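Folylpolyglutamate synthase (FolC) (Helicobacter pylori, PDB 6K8C) probably catalyses the ATP-dependent addition of glutamate to dihydropteroate, giving dihydrofolate, and of further glutamates to reduced folates, giving folylpolyglutamates. Local coordinates at residues 228-233 / 264-269; 219-224 / 240-245; 308-313 / 332-337. All coordinates share one frame; numbering follows the deposited sequence.

Interaction 1 of 3, residues 228-233 / 264-269; sequences RDYIER and KNLKPL
Lys264 opens the irregular run 264-269 with its CB pointing away from helix 225-234, so that its backbone carbonyl does the meeting. A water lies between Lys264 O and Arg233 NH2, 2.9 Å from the carbonyl oxygen; the guanidinium's bond to this water is weak. The Arg233 chain, bent at chi3 (-31°), folds back until Tyr230 CA lies over one face of the Arg233 guanidinium. Leu266 offers two different groups. Leu266 O is a second acceptor for this water, 2.6 Å from its oxygen, and lies in the plane of the Tyr230 ring at the CE1 edge. Leu266 CD2 sits over one face of that ring, 3.9 Å from the Tyr230 centroid and displaced toward the rim, a CH-pi contact in which the two side chains cross at about a right angle. Lys267 CB points away, but the residue gives its carbonyl: Tyr230 OH donates to Lys267 O across 2.7 Å, on a lone pair in the carbonyl plane. Tyr230 reaches this point because CG is anti to the backbone N (chi1 169°). Past Pro268, whose CA is 3.4 Å from Tyr230 OH, Leu269 brings CB to 3.9 Å from the same hydroxyl and packs its side chain on Arg63, Phe64 and Leu67 of helix 58-70. Leu244 of helix 241-254 packs on Tyr230 and Leu266, and the Tyr234 ring meets the Tyr230 ring at a steep angle. A buried tyrosine thus holds the irregular run 264-269 to helix 225-234 through the Lys267 carbonyl, beside helix 58-70 of the P-loop NTPase-like domain of a Mur-ligase-family enzyme.

Interaction 2 of 3, residues 219-224 / 240-245; sequences VQNEIS and LAMNLE
Glu245 OE2 is gripped by two donors from Ser224. The backbone N of Ser224 lies 2.6 Å from Glu245 OE2 with a nearly straight N-H (166°), approaching from above the carboxylate plane, while Ser224 OG donates to the syn lone pair of Glu245 OE2, also at 2.6 Å. Two such short bonds would be expected to favour the ionised carboxylate. In Glu245, chi1 (-75°, CG beside the backbone N) sets CG 3.7 Å from Glu222 O, and the bend at chi2 (-72°) turns the carboxylate to Ser224. One turn back, Ala241 CB meets Ile223 CG1 at 3.9 Å. Met242, bent at chi2 and chi3, curls into the concave side of 219-224: its SD comes tip to tip with Val219 CG1 at 4.0 Å, and its CE lies 3.6 Å from Glu222 N. Ser224 is the N-cap of helix 225-234, its OG accepting from Val227 N, so the carboxylate, from the first turns of the next helix, 241-254, holds the hydroxyl and backbone N of the capping residue. Asn221, at the centre of an inverse gamma turn, curves the loop round the thioether. Further out, Val219 is tied by its backbone to Ile194, Met242 rests on Pro196, and Val227 packs against Glu245.

Interaction 3 of 3, residues 308-313 / 332-337; sequences IILIYN and KKVLIL
Strands 308-312 and 333-336 run parallel as neighbours, and their middle is the tight part. Leu335 N donates to Leu310 O at 2.6 Å, nearly along the C=O axis, and Tyr312 N returns a bond to Leu335 O at 3.0 Å; one step toward the start of the strands, Leu310 N donates to Lys333 O at 2.9 Å. Both faces of this middle are apolar. On the face of Ile309, Ile311 and Leu335, Ile309 CG2, anti to its backbone N, meets Leu335 CG at 3.7 Å as the side chains cross obliquely, and Tyr373 of the adjacent strand packs on Ile309 and Ile311. On the other face Val334 CG1 lies 4.1 Å from Tyr312 CB, and Leu350 and Leu354 of helix 347-357 cover Tyr312, Val334 and Ile336. The Tyr312 side chain leads away from strand 333-336, and its OH is hydrogen-bonded to His288. At the C-terminal end the bonds tilt: Leu337 N reaches Tyr312 O from above the carbonyl plane, and Asn313 ND2 meets Leu337 O likewise at 2.8 Å, nearly in its own amide plane. This carboxamide is buried, with Val381 of helix 379-390 beside it. The start of the pair is looser and more exposed. Lys332 N still bonds to Ile308 O, but the Lys332 chain runs out extended, its CE brushing Ile309 CG1 at 3.8 Å before NZ forms a salt bridge with Glu371. Lys333 sends its end away from the partner strand. With helix 320-327 linking the two strands, this is a beta-alpha-beta crossover in the mostly parallel, Rossmann-like sheet of the Mur-ligase C-terminal (glutamate ligase) domain.

How the interactions relate
Interactions 1 and 2 belong to one neighbourhood, their centres 14 Å apart: interaction 1 uses helix 225-234 and interaction 2 helix 241-254, which follow each other in the chain, their segments alternate, and Leu244 touches Tyr230 and Leu266 while Arg228 packs on Ile223. Interaction 2 is a surface contact, and interaction 1 is partly buried; each joins a loop to a helix, by a single tyrosine hydroxyl-to-carbonyl bond and a water in interaction 1, by a carboxylate taking a backbone N and a hydroxyl in interaction 2. Interaction 3 is a buried contact in the sheet of the C-terminal domain, its centre 32 to 33 Å from the other two centres, held by a ladder of backbone bonds with aliphatic packing on both faces.

Interaction 1 of 3, residues 228-233 / 264-269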
loop_
_atom_site.group_PDB
_atom_site.type_symbol
_atom_site.label_atom_id
_atom_site.label_comp_id
_atom_site.label_asym_id
_atom_site.label_seq_id
_atom_site.Cartn_x
_atom_site.Cartn_y
_atom_site.Cartn_z
ATOM N N ARG A 228 3.547 -12.735 17.565
ATOM C CA ARG A 228 3.012 -11.965 18.683
ATOM C C ARG A 228 4.124 -11.247 19.433
ATOM O O ARG A 228 3.988 -10.068 19.778
ATOM C CB ARG A 228 2.233 -12.867 19.644
ATOM C CG ARG A 228 0.870 -13.285 19.137
ATOM C CD ARG A 228 -0.245 -12.973 20.119
ATOM N NE ARG A 228 -1.550 -13.386 19.604
ATOM C CZ ARG A 228 -2.255 -12.707 18.703
ATOM N NH1 ARG A 228 -1.787 -11.567 18.207
ATOM N NH2 ARG A 228 -3.432 -13.165 18.299
ATOM N N ASP A 229 5.235 -11.943 19.692
ATOM C CA ASP A 229 6.339 -11.338 20.431
ATOM C C ASP A 229 6.933 -10.164 19.666
ATOM O O ASP A 229 7.218 -9.110 20.247
ATOM C CB ASP A 229 7.410 -12.390 20.713
ATOM C CG ASP A 229 6.992 -13.374 21.797
ATOM O OD1 ASP A 229 5.928 -13.167 22.409
ATOM O OD2 ASP A 229 7.724 -14.355 22.031
ATOM N N TYR A 230 7.124 -10.330 18.356
ATOM C CA TYR A 230 7.652 -9.244 17.538
ATOM C C TYR A 230 6.737 -8.027 17.585
ATOM O O TYR A 230 7.200 -6.893 17.754
ATOM C CB TYR A 230 7.844 -9.729 16.100
ATOM C CG TYR A 230 8.127 -8.626 15.102
ATOM C CD1 TYR A 230 9.416 -8.149 14.913
ATOM C CD2 TYR A 230 7.103 -8.063 14.353
ATOM C CE1 TYR A 230 9.678 -7.134 13.996
ATOM C CE2 TYR A 230 7.355 -7.059 13.433
ATOM C CZ TYR A 230 8.639 -6.591 13.265
ATOM O OH TYR A 230 8.884 -5.588 12.345
ATOM N N ILE A 231 5.427 -8.247 17.455
ATOM C CA ILE A 231 4.483 -7.132 17.450
ATOM C C ILE A 231 4.489 -6.409 18.795
ATOM O O ILE A 231 4.487 -5.174 18.851
ATOM C CB ILE A 231 3.071 -7.624 17.078
ATOM C CG1 ILE A 231 3.037 -8.142 15.636
ATOM C CG2 ILE A 231 2.062 -6.503 17.243
ATOM C CD1 ILE A 231 3.244 -7.064 14.585
ATOM N N GLU A 232 4.493 -7.161 19.899
ATOM C CA GLU A 232 4.452 -6.522 21.214
ATOM C C GLU A 232 5.761 -5.802 21.525
ATOM O O GLU A 232 5.754 -4.706 22.096
ATOM C CB GLU A 232 4.151 -7.551 22.308
ATOM C CG GLU A 232 2.913 -8.443 22.116
ATOM C CD GLU A 232 1.814 -7.836 21.249
ATOM O OE1 GLU A 232 1.404 -8.501 20.269
ATOM O OE2 GLU A 232 1.343 -6.718 21.558
ATOM N N ARG A 233 6.890 -6.407 21.153
ATOM C CA ARG A 233 8.198 -5.836 21.457
ATOM C C ARG A 233 8.370 -4.444 20.855
ATOM O O ARG A 233 9.059 -3.599 21.436
ATOM C CB ARG A 233 9.281 -6.797 20.965
ATOM C CG ARG A 233 10.639 -6.202 20.654
ATOM C CD ARG A 233 11.449 -7.192 19.828
ATOM N NE ARG A 233 11.090 -8.572 20.156
ATOM C CZ ARG A 233 11.117 -9.584 19.293
ATOM N NH1 ARG A 233 10.769 -10.800 19.693
ATOM N NH2 ARG A 233 11.487 -9.385 18.033
ATOM N N LYS A 264 13.746 -12.807 15.284
ATOM C CA LYS A 264 14.476 -12.300 16.440
ATOM C C LYS A 264 15.191 -10.995 16.116
ATOM O O LYS A 264 15.216 -10.072 16.939
ATOM C CB LYS A 264 15.469 -13.350 16.939
ATOM C CG LYS A 264 15.093 -13.948 18.286
ATOM C CD LYS A 264 15.662 -15.347 18.458
ATOM C CE LYS A 264 14.913 -16.111 19.539
ATOM N NZ LYS A 264 15.127 -17.583 19.434
ATOM N N ASN A 265 15.762 -10.890 14.918
ATOM C CA ASN A 265 16.489 -9.696 14.508
ATOM C C ASN A 265 15.751 -8.886 13.450
ATOM O O ASN A 265 16.346 -7.989 12.847
ATOM C CB ASN A 265 17.881 -10.076 13.999
ATOM C CG ASN A 265 18.675 -10.859 15.020
ATOM O OD1 ASN A 265 18.585 -10.604 16.221
ATOM N ND2 ASN A 265 19.456 -11.825 14.550
ATOM N N LEU A 266 14.477 -9.180 13.202
ATOM C CA LEU A 266 13.705 -8.374 12.266
ATOM C C LEU A 266 13.541 -6.967 12.825
ATOM O O LEU A 266 13.146 -6.791 13.981
ATOM C CB LEU A 266 12.341 -9.012 12.010
ATOM C CG LEU A 266 11.424 -8.303 11.009
ATOM C CD1 LEU A 266 12.069 -8.249 9.631
ATOM C CD2 LEU A 266 10.061 -8.986 10.939
ATOM N N LYS A 267 13.869 -5.965 12.011
ATOM C CA LYS A 267 13.735 -4.586 12.436
ATOM C C LYS A 267 12.257 -4.208 12.520
ATOM O O LYS A 267 11.409 -4.836 11.883
ATOM C CB LYS A 267 14.474 -3.656 11.469
ATOM C CG LYS A 267 13.824 -3.545 10.098
ATOM C CD LYS A 267 14.387 -2.373 9.299
ATOM C CE LYS A 267 15.852 -2.582 8.983
ATOM N NZ LYS A 267 16.408 -1.457 8.171
ATOM N N PRO A 268 11.920 -3.199 13.323
ATOM C CA PRO A 268 10.517 -2.775 13.411
ATOM C C PRO A 268 10.019 -2.235 12.080
ATOM O O PRO A 268 10.708 -1.467 11.403
ATOM C CB PRO A 268 10.540 -1.682 14.488
ATOM C CG PRO A 268 11.959 -1.228 14.551
ATOM C CD PRO A 268 12.787 -2.437 14.236
ATOM N N LEU A 269 8.807 -2.646 11.705
ATOM C CA LEU A 269 8.222 -2.199 10.448
ATOM C C LEU A 269 7.820 -0.736 10.541
ATOM O O LEU A 269 7.126 -0.324 11.474
ATOM C CB LEU A 269 7.002 -3.046 10.079
ATOM C CG LEU A 269 6.230 -2.504 8.870
ATOM C CD1 LEU A 269 7.104 -2.553 7.622
ATOM C CD2 LEU A 269 4.921 -3.251 8.642
HETATM O O HOH W 1 13.306 -7.924 16.278
#

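Interaction 2 of 3, residues 219-224 / 240-245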
loop_
_atom_site.group_PDB
_atom_site.type_symbol
_atom_site.label_atom_id
_atom_site.label_comp_id
_atom_site.label_asym_id
_atom_site.label_seq_id
_atom_site.Cartn_x
_atom_site.Cartn_y
_atom_site.Cartn_z
ATOM N N VAL A 219 -3.024 -19.892 4.156
ATOM C CA VAL A 219 -2.454 -19.500 5.442
ATOM C C VAL A 219 -3.469 -19.780 6.539
ATOM O O VAL A 219 -4.619 -19.329 6.465
ATOM C CB VAL A 219 -2.045 -18.020 5.429
ATOM C CG1 VAL A 219 -1.621 -17.587 6.818
ATOM C CG2 VAL A 219 -0.912 -17.799 4.437
ATOM N N GLN A 220 -3.047 -20.531 7.554
ATOM C CA GLN A 220 -3.911 -20.815 8.693
ATOM C C GLN A 220 -4.264 -19.534 9.437
ATOM O O GLN A 220 -3.435 -18.629 9.581
ATOM C CB GLN A 220 -3.219 -21.783 9.650
ATOM C CG GLN A 220 -3.166 -23.219 9.174
ATOM C CD GLN A 220 -3.171 -24.195 10.336
ATOM O OE1 GLN A 220 -2.319 -24.122 11.226
ATOM N NE2 GLN A 220 -4.140 -25.106 10.341
ATOM N N ASN A 221 -5.504 -19.466 9.925
ATOM C CA ASN A 221 -5.964 -18.322 10.710
ATOM C C ASN A 221 -5.426 -18.494 12.128
ATOM O O ASN A 221 -6.115 -18.942 13.049
ATOM C CB ASN A 221 -7.485 -18.215 10.673
ATOM C CG ASN A 221 -7.990 -16.907 11.257
ATOM O OD1 ASN A 221 -7.334 -16.294 12.100
ATOM N ND2 ASN A 221 -9.156 -16.470 10.803
ATOM N N GLU A 222 -4.163 -18.109 12.300
ATOM C CA GLU A 222 -3.391 -18.490 13.477
ATOM C C GLU A 222 -2.161 -17.597 13.563
ATOM O O GLU A 222 -1.445 -17.445 12.571
ATOM C CB GLU A 222 -2.984 -19.965 13.376
ATOM C CG GLU A 222 -1.935 -20.414 14.364
ATOM C CD GLU A 222 -2.541 -20.943 15.648
ATOM O OE1 GLU A 222 -3.682 -20.552 15.978
ATOM O OE2 GLU A 222 -1.881 -21.759 16.326
ATOM N N ILE A 223 -1.912 -17.017 14.735
ATOM C CA ILE A 223 -0.764 -16.138 14.944
ATOM C C ILE A 223 0.232 -16.844 15.854
ATOM O O ILE A 223 -0.103 -17.217 16.985
ATOM C CB ILE A 223 -1.181 -14.779 15.527
ATOM C CG1 ILE A 223 -1.948 -13.972 14.474
ATOM C CG2 ILE A 223 0.048 -13.990 15.917
ATOM C CD1 ILE A 223 -3.137 -13.225 15.034
ATOM N N SER A 224 1.459 -17.012 15.363
ATOM C CA SER A 224 2.500 -17.678 16.131
ATOM C C SER A 224 2.987 -16.796 17.276
ATOM O O SER A 224 2.844 -15.569 17.263
ATOM C CB SER A 224 3.677 -18.049 15.230
ATOM O OG SER A 224 4.311 -16.887 14.714
ATOM N N LEU A 240 -1.765 -5.444 11.277
ATOM C CA LEU A 240 -2.352 -6.734 11.622
ATOM C C LEU A 240 -1.275 -7.806 11.700
ATOM O O LEU A 240 -0.450 -7.941 10.792
ATOM C CB LEU A 240 -3.404 -7.134 10.588
ATOM C CG LEU A 240 -4.829 -6.608 10.748
ATOM C CD1 LEU A 240 -5.667 -6.978 9.532
ATOM C CD2 LEU A 240 -5.457 -7.147 12.026
ATOM N N ALA A 241 -1.292 -8.575 12.789
ATOM C CA ALA A 241 -0.314 -9.644 12.950
ATOM C C ALA A 241 -0.392 -10.642 11.800
ATOM O O ALA A 241 0.634 -11.169 11.360
ATOM C CB ALA A 241 -0.520 -10.349 14.294
ATOM N N MET A 242 -1.599 -10.892 11.283
ATOM C CA MET A 242 -1.749 -11.847 10.185
ATOM C C MET A 242 -0.975 -11.413 8.943
ATOM O O MET A 242 -0.525 -12.264 8.161
ATOM C CB MET A 242 -3.229 -12.033 9.854
ATOM C CG MET A 242 -3.511 -13.109 8.804
ATOM S SD MET A 242 -3.044 -14.787 9.302
ATOM C CE MET A 242 -3.628 -14.819 10.974
ATOM N N ASN A 243 -0.790 -10.105 8.750
ATOM C CA ASN A 243 -0.008 -9.642 7.605
ATOM C C ASN A 243 1.423 -10.150 7.685
ATOM O O ASN A 243 1.998 -10.570 6.672
ATOM C CB ASN A 243 -0.049 -8.115 7.519
ATOM C CG ASN A 243 -1.419 -7.594 7.114
ATOM O OD1 ASN A 243 -2.252 -8.343 6.616
ATOM N ND2 ASN A 243 -1.653 -6.304 7.323
ATOM N N LEU A 244 2.007 -10.152 8.887
ATOM C CA LEU A 244 3.351 -10.694 9.045
ATOM C C LEU A 244 3.360 -12.212 8.906
ATOM O O LEU A 244 4.316 -12.780 8.363
ATOM C CB LEU A 244 3.945 -10.272 10.393
ATOM C CG LEU A 244 5.354 -10.794 10.728
ATOM C CD1 LEU A 244 6.426 -10.386 9.686
ATOM C CD2 LEU A 244 5.774 -10.336 12.117
ATOM N N GLU A 245 2.319 -12.893 9.409
ATOM C CA GLU A 245 2.250 -14.343 9.233
ATOM C C GLU A 245 2.230 -14.713 7.758
ATOM O O GLU A 245 2.886 -15.676 7.341
ATOM C CB GLU A 245 1.016 -14.920 9.932
ATOM C CG GLU A 245 1.115 -14.992 11.442
ATOM C CD GLU A 245 2.078 -16.065 11.930
ATOM O OE1 GLU A 245 2.551 -16.885 11.112
ATOM O OE2 GLU A 245 2.349 -16.092 13.147
#

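Interaction 3 of 3, residues 308-313 / 332-337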
loop_
_atom_site.group_PDB
_atom_site.type_symbol
_atom_site.label_atom_id
_atom_site.label_comp_id
_atom_site.label_asym_id
_atom_site.label_seq_id
_atom_site.Cartn_x
_atom_site.Cartn_y
_atom_site.Cartn_z
ATOM N N ILE A 308 -7.180 15.491 21.268
ATOM C CA ILE A 308 -6.680 16.257 20.137
ATOM C C ILE A 308 -7.801 16.438 19.121
ATOM O O ILE A 308 -8.927 15.984 19.315
ATOM C CB ILE A 308 -5.444 15.604 19.482
ATOM C CG1 ILE A 308 -5.833 14.333 18.720
ATOM C CG2 ILE A 308 -4.381 15.298 20.526
ATOM C CD1 ILE A 308 -4.673 13.730 17.953
ATOM N N ILE A 309 -7.472 17.112 18.026
ATOM C CA ILE A 309 -8.410 17.388 16.946
ATOM C C ILE A 309 -8.186 16.382 15.828
ATOM O O ILE A 309 -7.043 16.074 15.473
ATOM C CB ILE A 309 -8.238 18.834 16.439
ATOM C CG1 ILE A 309 -8.482 19.827 17.583
ATOM C CG2 ILE A 309 -9.160 19.116 15.261
ATOM C CD1 ILE A 309 -8.343 21.286 17.167
ATOM N N LEU A 310 -9.275 15.868 15.267
ATOM C CA LEU A 310 -9.207 14.940 14.145
ATOM C C LEU A 310 -9.492 15.678 12.841
ATOM O O LEU A 310 -10.513 16.363 12.723
ATOM C CB LEU A 310 -10.206 13.794 14.330
ATOM C CG LEU A 310 -10.180 12.715 13.246
ATOM C CD1 LEU A 310 -8.874 11.931 13.302
ATOM C CD2 LEU A 310 -11.369 11.775 13.401
ATOM N N ILE A 311 -8.591 15.537 11.872
ATOM C CA ILE A 311 -8.798 16.027 10.511
ATOM C C ILE A 311 -9.131 14.817 9.651
ATOM O O ILE A 311 -8.316 13.894 9.528
ATOM C CB ILE A 311 -7.558 16.773 9.987
ATOM C CG1 ILE A 311 -7.328 18.041 10.809
ATOM C CG2 ILE A 311 -7.716 17.129 8.510
ATOM C CD1 ILE A 311 -5.920 18.612 10.688
ATOM N N TYR A 312 -10.326 14.805 9.063
ATOM C CA TYR A 312 -10.926 13.534 8.683
ATOM C C TYR A 312 -11.841 13.668 7.474
ATOM O O TYR A 312 -12.583 14.646 7.340
ATOM C CB TYR A 312 -11.725 12.962 9.868
ATOM C CG TYR A 312 -12.470 11.673 9.588
ATOM C CD1 TYR A 312 -11.845 10.440 9.737
ATOM C CD2 TYR A 312 -13.801 11.689 9.187
ATOM C CE1 TYR A 312 -12.525 9.256 9.487
ATOM C CE2 TYR A 312 -14.486 10.514 8.932
ATOM C CZ TYR A 312 -13.844 9.300 9.085
ATOM O OH TYR A 312 -14.522 8.127 8.833
ATOM N N ASN A 313 -11.779 12.661 6.608
ATOM C CA ASN A 313 -12.848 12.336 5.676
ATOM C C ASN A 313 -12.704 10.858 5.343
ATOM O O ASN A 313 -11.709 10.223 5.699
ATOM C CB ASN A 313 -12.804 13.211 4.417
ATOM C CG ASN A 313 -14.192 13.554 3.899
ATOM O OD1 ASN A 313 -15.162 12.840 4.164
ATOM N ND2 ASN A 313 -14.292 14.646 3.150
ATOM N N LYS A 332 -11.440 15.723 20.707
ATOM C CA LYS A 332 -12.309 16.782 21.200
ATOM C C LYS A 332 -13.063 17.503 20.096
ATOM O O LYS A 332 -14.071 18.156 20.381
ATOM C CB LYS A 332 -11.502 17.806 22.009
ATOM C CG LYS A 332 -10.497 18.614 21.190
ATOM C CD LYS A 332 -9.631 19.465 22.104
ATOM C CE LYS A 332 -8.621 20.291 21.316
ATOM N NZ LYS A 332 -7.815 21.145 22.234
ATOM N N LYS A 333 -12.612 17.393 18.849
ATOM C CA LYS A 333 -13.285 18.052 17.742
ATOM C C LYS A 333 -12.843 17.390 16.448
ATOM O O LYS A 333 -11.707 16.926 16.332
ATOM C CB LYS A 333 -12.978 19.556 17.711
ATOM C CG LYS A 333 -13.863 20.355 16.763
ATOM C CD LYS A 333 -13.642 21.854 16.917
ATOM C CE LYS A 333 -14.601 22.645 16.037
ATOM N NZ LYS A 333 -14.111 24.028 15.779
ATOM N N VAL A 334 -13.757 17.342 15.482
ATOM C CA VAL A 334 -13.476 16.814 14.152
ATOM C C VAL A 334 -13.526 17.963 13.159
ATOM O O VAL A 334 -14.525 18.688 13.089
ATOM C CB VAL A 334 -14.468 15.711 13.750
ATOM C CG1 VAL A 334 -14.137 15.186 12.353
ATOM C CG2 VAL A 334 -14.460 14.573 14.775
ATOM N N LEU A 335 -12.454 18.130 12.391
ATOM C CA LEU A 335 -12.439 19.062 11.270
ATOM C C LEU A 335 -12.548 18.247 9.989
ATOM O O LEU A 335 -11.635 17.488 9.650
ATOM C CB LEU A 335 -11.177 19.920 11.283
ATOM C CG LEU A 335 -11.000 20.819 12.512
ATOM C CD1 LEU A 335 -9.694 21.603 12.431
ATOM C CD2 LEU A 335 -12.189 21.760 12.682
ATOM N N ILE A 336 -13.674 18.382 9.291
ATOM C CA ILE A 336 -13.879 17.628 8.061
ATOM C C ILE A 336 -13.030 18.231 6.952
ATOM O O ILE A 336 -13.106 19.435 6.676
ATOM C CB ILE A 336 -15.365 17.614 7.676
ATOM C CG1 ILE A 336 -16.214 17.092 8.840
ATOM C CG2 ILE A 336 -15.579 16.779 6.419
ATOM C CD1 ILE A 336 -17.686 17.406 8.714
ATOM N N LEU A 337 -12.213 17.393 6.308
ATOM C CA LEU A 337 -11.400 17.813 5.165
ATOM C C LEU A 337 -12.241 17.661 3.906
ATOM O O LEU A 337 -12.331 16.581 3.315
ATOM C CB LEU A 337 -10.109 17.006 5.080
ATOM C CG LEU A 337 -9.058 17.552 4.108
ATOM C CD1 LEU A 337 -8.603 18.923 4.531
ATOM C CD2 LEU A 337 -7.868 16.609 3.993
#